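Local structure of CD180 antigen (Mus musculus, 3T6Q) at residues L38-Q49 and L62-H73. The protein may cooperate with MD-1 and TLR4 in the innate immune response of B cells to bacterial lipopolysaccharide, leading to NF-kappa-B activation. Residues are numbered along the deposited sequence; the frame is centred on the assembly and turned at random.
Sequences LEFSFNVLPTIQ and LDLTRCQIYWIH
Leu-38 and Leu-62 sit side by side on neighbouring parallel strands, and CD1 of Leu-62 fits against CB and CD2 of Leu-38. Asp-63 N donates a hydrogen bond to Leu-38 O (3.0 Å), tying the strands together. The next bump is CD2 of Leu-64, which fills the hollow between Phe-40 CB (4.1 Å) and CD1 of Leu-45, the two leucine side chains crossing at about a right angle. Leu-45 in turn lays its CB on Ile-69 CG1 (3.9 Å). Farther along, CG1 of Ile-48 sits between backbone N and carbonyl carbon (chi1 57°), and Ile-48 CD1 reaches the fork of Ile-72, 4.0 Å from Ile-72 CG1.

Between the two strand pairs the chains still run in step. Cys-67 plugs the bend of 40-43: Asn-43 N donates a hydrogen bond to its SG (3.6 Å), while Leu-45 N binds Cys-67 O. Pro-46 O takes both Tyr-70 N (2.9 Å) and Trp-71 N, pinning the turn into the second strand pair, where CG2 of Thr-47 lies against CD1 of Trp-71 (3.6 Å).

In the loop just after the first strand pair, the Phe-42 ring crosses the aliphatic chain of Arg-66, with CE2 closest to CD (3.8 Å). Phe-42, Asp-63 and Arg-66 also meet a chain of another protein, where a basic side chain pairs with the Asp-63 carboxylate. Asp-63 OD1 accepts from Thr-65 N, an Asx turn that helps fix the carboxylate.

Most equivalent positions thus pack coil on coil, leucines and isoleucines inward, as in the leucine-rich repeat solenoid of Toll-like receptors, here between LRR 1 and LRR 2.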
loop_
_atom_site.group_PDB
_atom_site.type_symbol
_atom_site.label_atom_id
_atom_site.label_comp_id
_atom_site.label_asym_id
_atom_site.label_seq_id
_atom_site.Cartn_x
_atom_site.Cartn_y
_atom_site.Cartn_z
ATOM N N LEU A 38 -12.009 -8.698 23.681
ATOM C CA LEU A 38 -12.488 -7.377 23.300
ATOM C C LEU A 38 -12.449 -7.204 21.759
ATOM O O LEU A 38 -11.377 -7.229 21.144
ATOM C CB LEU A 38 -11.643 -6.282 23.979
ATOM C CG LEU A 38 -12.275 -4.874 23.820
ATOM C CD1 LEU A 38 -13.714 -4.846 24.312
ATOM C CD2 LEU A 38 -11.455 -3.771 24.468
ATOM N N GLU A 39 -13.625 -7.035 21.173
ATOM C CA GLU A 39 -13.776 -6.822 19.715
ATOM C C GLU A 39 -13.999 -5.346 19.583
ATOM O O GLU A 39 -15.085 -4.829 19.884
ATOM C CB GLU A 39 -15.006 -7.613 19.238
ATOM C CG GLU A 39 -14.968 -9.038 19.788
ATOM C CD GLU A 39 -16.143 -9.898 19.369
ATOM O OE1 GLU A 39 -17.116 -9.368 18.804
ATOM O OE2 GLU A 39 -16.091 -11.119 19.613
ATOM N N PHE A 40 -12.961 -4.642 19.168
ATOM C CA PHE A 40 -13.015 -3.195 19.166
ATOM C C PHE A 40 -12.890 -2.611 17.741
ATOM O O PHE A 40 -12.522 -1.444 17.586
ATOM C CB PHE A 40 -11.883 -2.674 20.088
ATOM C CG PHE A 40 -12.192 -1.345 20.766
ATOM C CD1 PHE A 40 -11.593 -0.167 20.338
ATOM C CD2 PHE A 40 -13.065 -1.292 21.838
ATOM C CE1 PHE A 40 -11.883 1.056 20.959
ATOM C CE2 PHE A 40 -13.363 -0.085 22.473
ATOM C CZ PHE A 40 -12.766 1.095 22.029
ATOM N N SER A 41 -13.176 -3.419 16.718
ATOM C CA SER A 41 -12.971 -2.969 15.335
ATOM C C SER A 41 -13.841 -1.778 14.975
ATOM O O SER A 41 -14.929 -1.599 15.520
ATOM C CB SER A 41 -13.206 -4.082 14.327
ATOM O OG SER A 41 -14.508 -4.615 14.443
ATOM N N PHE A 42 -13.340 -0.988 14.036
ATOM C CA PHE A 42 -14.083 0.127 13.441
ATOM C C PHE A 42 -14.383 1.238 14.446
ATOM O O PHE A 42 -15.441 1.867 14.383
ATOM C CB PHE A 42 -15.361 -0.339 12.732
ATOM C CG PHE A 42 -15.107 -1.286 11.561
ATOM C CD1 PHE A 42 -15.282 -2.649 11.709
ATOM C CD2 PHE A 42 -14.710 -0.794 10.314
ATOM C CE1 PHE A 42 -15.068 -3.527 10.646
ATOM C CE2 PHE A 42 -14.513 -1.663 9.237
ATOM C CZ PHE A 42 -14.666 -3.026 9.409
ATOM N N ASN A 43 -13.452 1.477 15.362
ATOM C CA ASN A 43 -13.554 2.649 16.219
ATOM C C ASN A 43 -12.518 3.661 15.774
ATOM O O ASN A 43 -12.089 3.629 14.592
ATOM C CB ASN A 43 -13.471 2.250 17.703
ATOM C CG ASN A 43 -14.717 1.524 18.161
ATOM O OD1 ASN A 43 -14.680 0.326 18.523
ATOM N ND2 ASN A 43 -15.849 2.208 18.094
ATOM N N VAL A 44 -12.139 4.581 16.658
ATOM C CA VAL A 44 -11.307 5.723 16.238
ATOM C C VAL A 44 -10.223 6.029 17.264
ATOM O O VAL A 44 -10.474 6.781 18.225
ATOM C CB VAL A 44 -12.137 7.007 15.996
ATOM C CG1 VAL A 44 -11.246 8.083 15.385
ATOM C CG2 VAL A 44 -13.341 6.729 15.090
ATOM N N LEU A 45 -9.016 5.508 17.015
ATOM C CA LEU A 45 -7.885 5.583 17.947
ATOM C C LEU A 45 -6.606 6.089 17.278
ATOM O O LEU A 45 -5.684 5.320 17.022
ATOM C CB LEU A 45 -7.643 4.197 18.582
ATOM C CG LEU A 45 -8.830 3.578 19.312
ATOM C CD1 LEU A 45 -8.437 2.135 19.591
ATOM C CD2 LEU A 45 -9.212 4.283 20.620
ATOM N N PRO A 46 -6.525 7.412 16.999
ATOM C CA PRO A 46 -5.450 7.901 16.136
ATOM C C PRO A 46 -4.073 7.563 16.702
ATOM O O PRO A 46 -3.152 7.243 15.940
ATOM C CB PRO A 46 -5.722 9.433 16.098
ATOM C CG PRO A 46 -7.189 9.515 16.238
ATOM C CD PRO A 46 -7.542 8.452 17.251
ATOM N N THR A 47 -3.928 7.573 18.030
ATOM C CA THR A 47 -2.671 7.078 18.628
ATOM C C THR A 47 -3.069 6.141 19.751
ATOM O O THR A 47 -4.084 6.355 20.386
ATOM C CB THR A 47 -1.809 8.206 19.252
ATOM O OG1 THR A 47 -2.518 8.758 20.357
ATOM C CG2 THR A 47 -1.486 9.342 18.252
ATOM N N ILE A 48 -2.296 5.082 19.953
ATOM C CA ILE A 48 -2.467 4.241 21.125
ATOM C C ILE A 48 -1.102 4.284 21.825
ATOM O O ILE A 48 -0.021 4.478 21.183
ATOM C CB ILE A 48 -2.983 2.800 20.787
ATOM C CG1 ILE A 48 -2.018 2.081 19.790
ATOM C CG2 ILE A 48 -4.388 2.897 20.188
ATOM C CD1 ILE A 48 -2.452 0.639 19.438
ATOM N N GLN A 49 -1.141 4.138 23.141
ATOM C CA GLN A 49 0.051 4.430 23.937
ATOM C C GLN A 49 -0.135 3.727 25.312
ATOM O O GLN A 49 -1.131 3.037 25.515
ATOM C CB GLN A 49 0.211 5.965 24.091
ATOM C CG GLN A 49 -0.956 6.677 24.790
ATOM C CD GLN A 49 -1.970 7.231 23.827
ATOM O OE1 GLN A 49 -1.650 7.553 22.678
ATOM N NE2 GLN A 49 -3.203 7.346 24.276
ATOM N N LEU A 62 -7.582 -9.305 21.487
ATOM C CA LEU A 62 -7.890 -7.888 21.278
ATOM C C LEU A 62 -7.902 -7.587 19.765
ATOM O O LEU A 62 -6.904 -7.736 19.100
ATOM C CB LEU A 62 -6.811 -7.027 21.980
ATOM C CG LEU A 62 -6.869 -5.490 21.797
ATOM C CD1 LEU A 62 -8.198 -4.986 22.284
ATOM C CD2 LEU A 62 -5.689 -4.836 22.499
ATOM N N ASP A 63 -9.038 -7.155 19.249
ATOM C CA ASP A 63 -9.160 -6.848 17.827
ATOM C C ASP A 63 -9.348 -5.321 17.622
ATOM O O ASP A 63 -10.400 -4.744 17.966
ATOM C CB ASP A 63 -10.356 -7.626 17.284
ATOM C CG ASP A 63 -10.537 -7.510 15.739
ATOM O OD1 ASP A 63 -9.776 -6.794 15.048
ATOM O OD2 ASP A 63 -11.475 -8.164 15.242
ATOM N N LEU A 64 -8.328 -4.711 17.035
ATOM C CA LEU A 64 -8.288 -3.286 16.702
ATOM C C LEU A 64 -8.349 -3.054 15.136
ATOM O O LEU A 64 -7.844 -2.062 14.620
ATOM C CB LEU A 64 -7.004 -2.710 17.290
ATOM C CG LEU A 64 -6.891 -2.824 18.835
ATOM C CD1 LEU A 64 -5.458 -2.568 19.275
ATOM C CD2 LEU A 64 -7.866 -1.912 19.537
ATOM N N THR A 65 -8.976 -3.981 14.425
ATOM C CA THR A 65 -9.163 -3.886 12.963
ATOM C C THR A 65 -9.743 -2.535 12.562
ATOM O O THR A 65 -10.754 -2.103 13.119
ATOM C CB THR A 65 -10.127 -4.980 12.465
ATOM O OG1 THR A 65 -9.494 -6.247 12.592
ATOM C CG2 THR A 65 -10.548 -4.744 10.976
ATOM N N ARG A 66 -9.072 -1.860 11.633
ATOM C CA ARG A 66 -9.562 -0.618 11.055
ATOM C C ARG A 66 -10.059 0.397 12.134
ATOM O O ARG A 66 -11.231 0.839 12.118
ATOM C CB ARG A 66 -10.607 -0.852 9.949
ATOM C CG ARG A 66 -10.921 0.451 9.175
ATOM C CD ARG A 66 -11.547 0.315 7.801
ATOM N NE ARG A 66 -10.600 -0.263 6.856
ATOM C CZ ARG A 66 -9.827 0.423 6.026
ATOM N NH1 ARG A 66 -9.011 -0.230 5.248
ATOM N NH2 ARG A 66 -9.848 1.749 5.997
ATOM N N CYS A 67 -9.160 0.734 13.058
ATOM C CA CYS A 67 -9.450 1.717 14.124
ATOM C C CYS A 67 -8.798 3.075 13.862
ATOM O O CYS A 67 -8.682 3.892 14.775
ATOM C CB CYS A 67 -8.994 1.180 15.503
ATOM S SG CYS A 67 -10.268 0.080 16.143
ATOM N N GLN A 68 -8.335 3.291 12.636
ATOM C CA GLN A 68 -7.675 4.559 12.273
ATOM C C GLN A 68 -6.433 4.859 13.135
ATOM O O GLN A 68 -6.103 6.023 13.417
ATOM C CB GLN A 68 -8.714 5.707 12.284
ATOM C CG GLN A 68 -9.786 5.524 11.223
ATOM C CD GLN A 68 -10.879 6.566 11.305
ATOM O OE1 GLN A 68 -12.051 6.234 11.431
ATOM N NE2 GLN A 68 -10.502 7.834 11.235
ATOM N N ILE A 69 -5.698 3.813 13.525
ATOM C CA ILE A 69 -4.508 3.980 14.343
ATOM C C ILE A 69 -3.313 4.333 13.467
ATOM O O ILE A 69 -2.993 3.585 12.550
ATOM C CB ILE A 69 -4.183 2.677 15.119
ATOM C CG1 ILE A 69 -5.341 2.325 16.034
ATOM C CG2 ILE A 69 -2.874 2.833 15.886
ATOM C CD1 ILE A 69 -5.308 0.820 16.437
ATOM N N TYR A 70 -2.704 5.500 13.716
ATOM C CA TYR A 70 -1.490 5.937 13.026
ATOM C C TYR A 70 -0.242 5.711 13.855
ATOM O O TYR A 70 0.834 5.598 13.288
ATOM C CB TYR A 70 -1.587 7.435 12.671
ATOM C CG TYR A 70 -2.649 7.713 11.612
ATOM C CD1 TYR A 70 -2.306 7.765 10.262
ATOM C CD2 TYR A 70 -3.995 7.898 11.963
ATOM C CE1 TYR A 70 -3.269 8.034 9.280
ATOM C CE2 TYR A 70 -4.978 8.121 10.980
ATOM C CZ TYR A 70 -4.601 8.198 9.640
ATOM O OH TYR A 70 -5.543 8.451 8.639
ATOM N N TRP A 71 -0.360 5.671 15.189
ATOM C CA TRP A 71 0.819 5.592 16.049
ATOM C C TRP A 71 0.653 4.532 17.107
ATOM O O TRP A 71 -0.344 4.518 17.782
ATOM C CB TRP A 71 1.080 6.940 16.762
ATOM C CG TRP A 71 1.367 8.040 15.772
ATOM C CD1 TRP A 71 0.449 8.935 15.190
ATOM C CD2 TRP A 71 2.657 8.339 15.127
ATOM N NE1 TRP A 71 1.089 9.779 14.298
ATOM C CE2 TRP A 71 2.408 9.464 14.201
ATOM C CE3 TRP A 71 3.933 7.816 15.212
ATOM C CZ2 TRP A 71 3.421 10.018 13.439
ATOM C CZ3 TRP A 71 4.945 8.394 14.439
ATOM C CH2 TRP A 71 4.691 9.465 13.574
ATOM N N ILE A 72 1.681 3.714 17.308
ATOM C CA ILE A 72 1.714 2.780 18.478
ATOM C C ILE A 72 2.969 3.100 19.298
ATOM O O ILE A 72 4.077 2.745 18.883
ATOM C CB ILE A 72 1.754 1.292 18.033
ATOM C CG1 ILE A 72 0.666 1.031 16.978
ATOM C CG2 ILE A 72 1.592 0.359 19.262
ATOM C CD1 ILE A 72 0.555 -0.453 16.557
ATOM N N HIS A 73 2.780 3.793 20.424
ATOM C CA HIS A 73 3.893 4.342 21.216
ATOM C C HIS A 73 4.416 3.366 22.248
ATOM O O HIS A 73 3.900 2.248 22.370
ATOM C CB HIS A 73 3.505 5.683 21.875
ATOM C CG HIS A 73 3.299 6.831 20.880
ATOM N ND1 HIS A 73 4.043 6.977 19.764
ATOM C CD2 HIS A 73 2.397 7.885 20.883
ATOM C CE1 HIS A 73 3.611 8.053 19.074
ATOM N NE2 HIS A 73 2.622 8.617 19.770
HETATM O O HOH W 1 -14.157 -6.439 16.505
HETATM O O HOH W 2 -12.876 3.055 12.000
#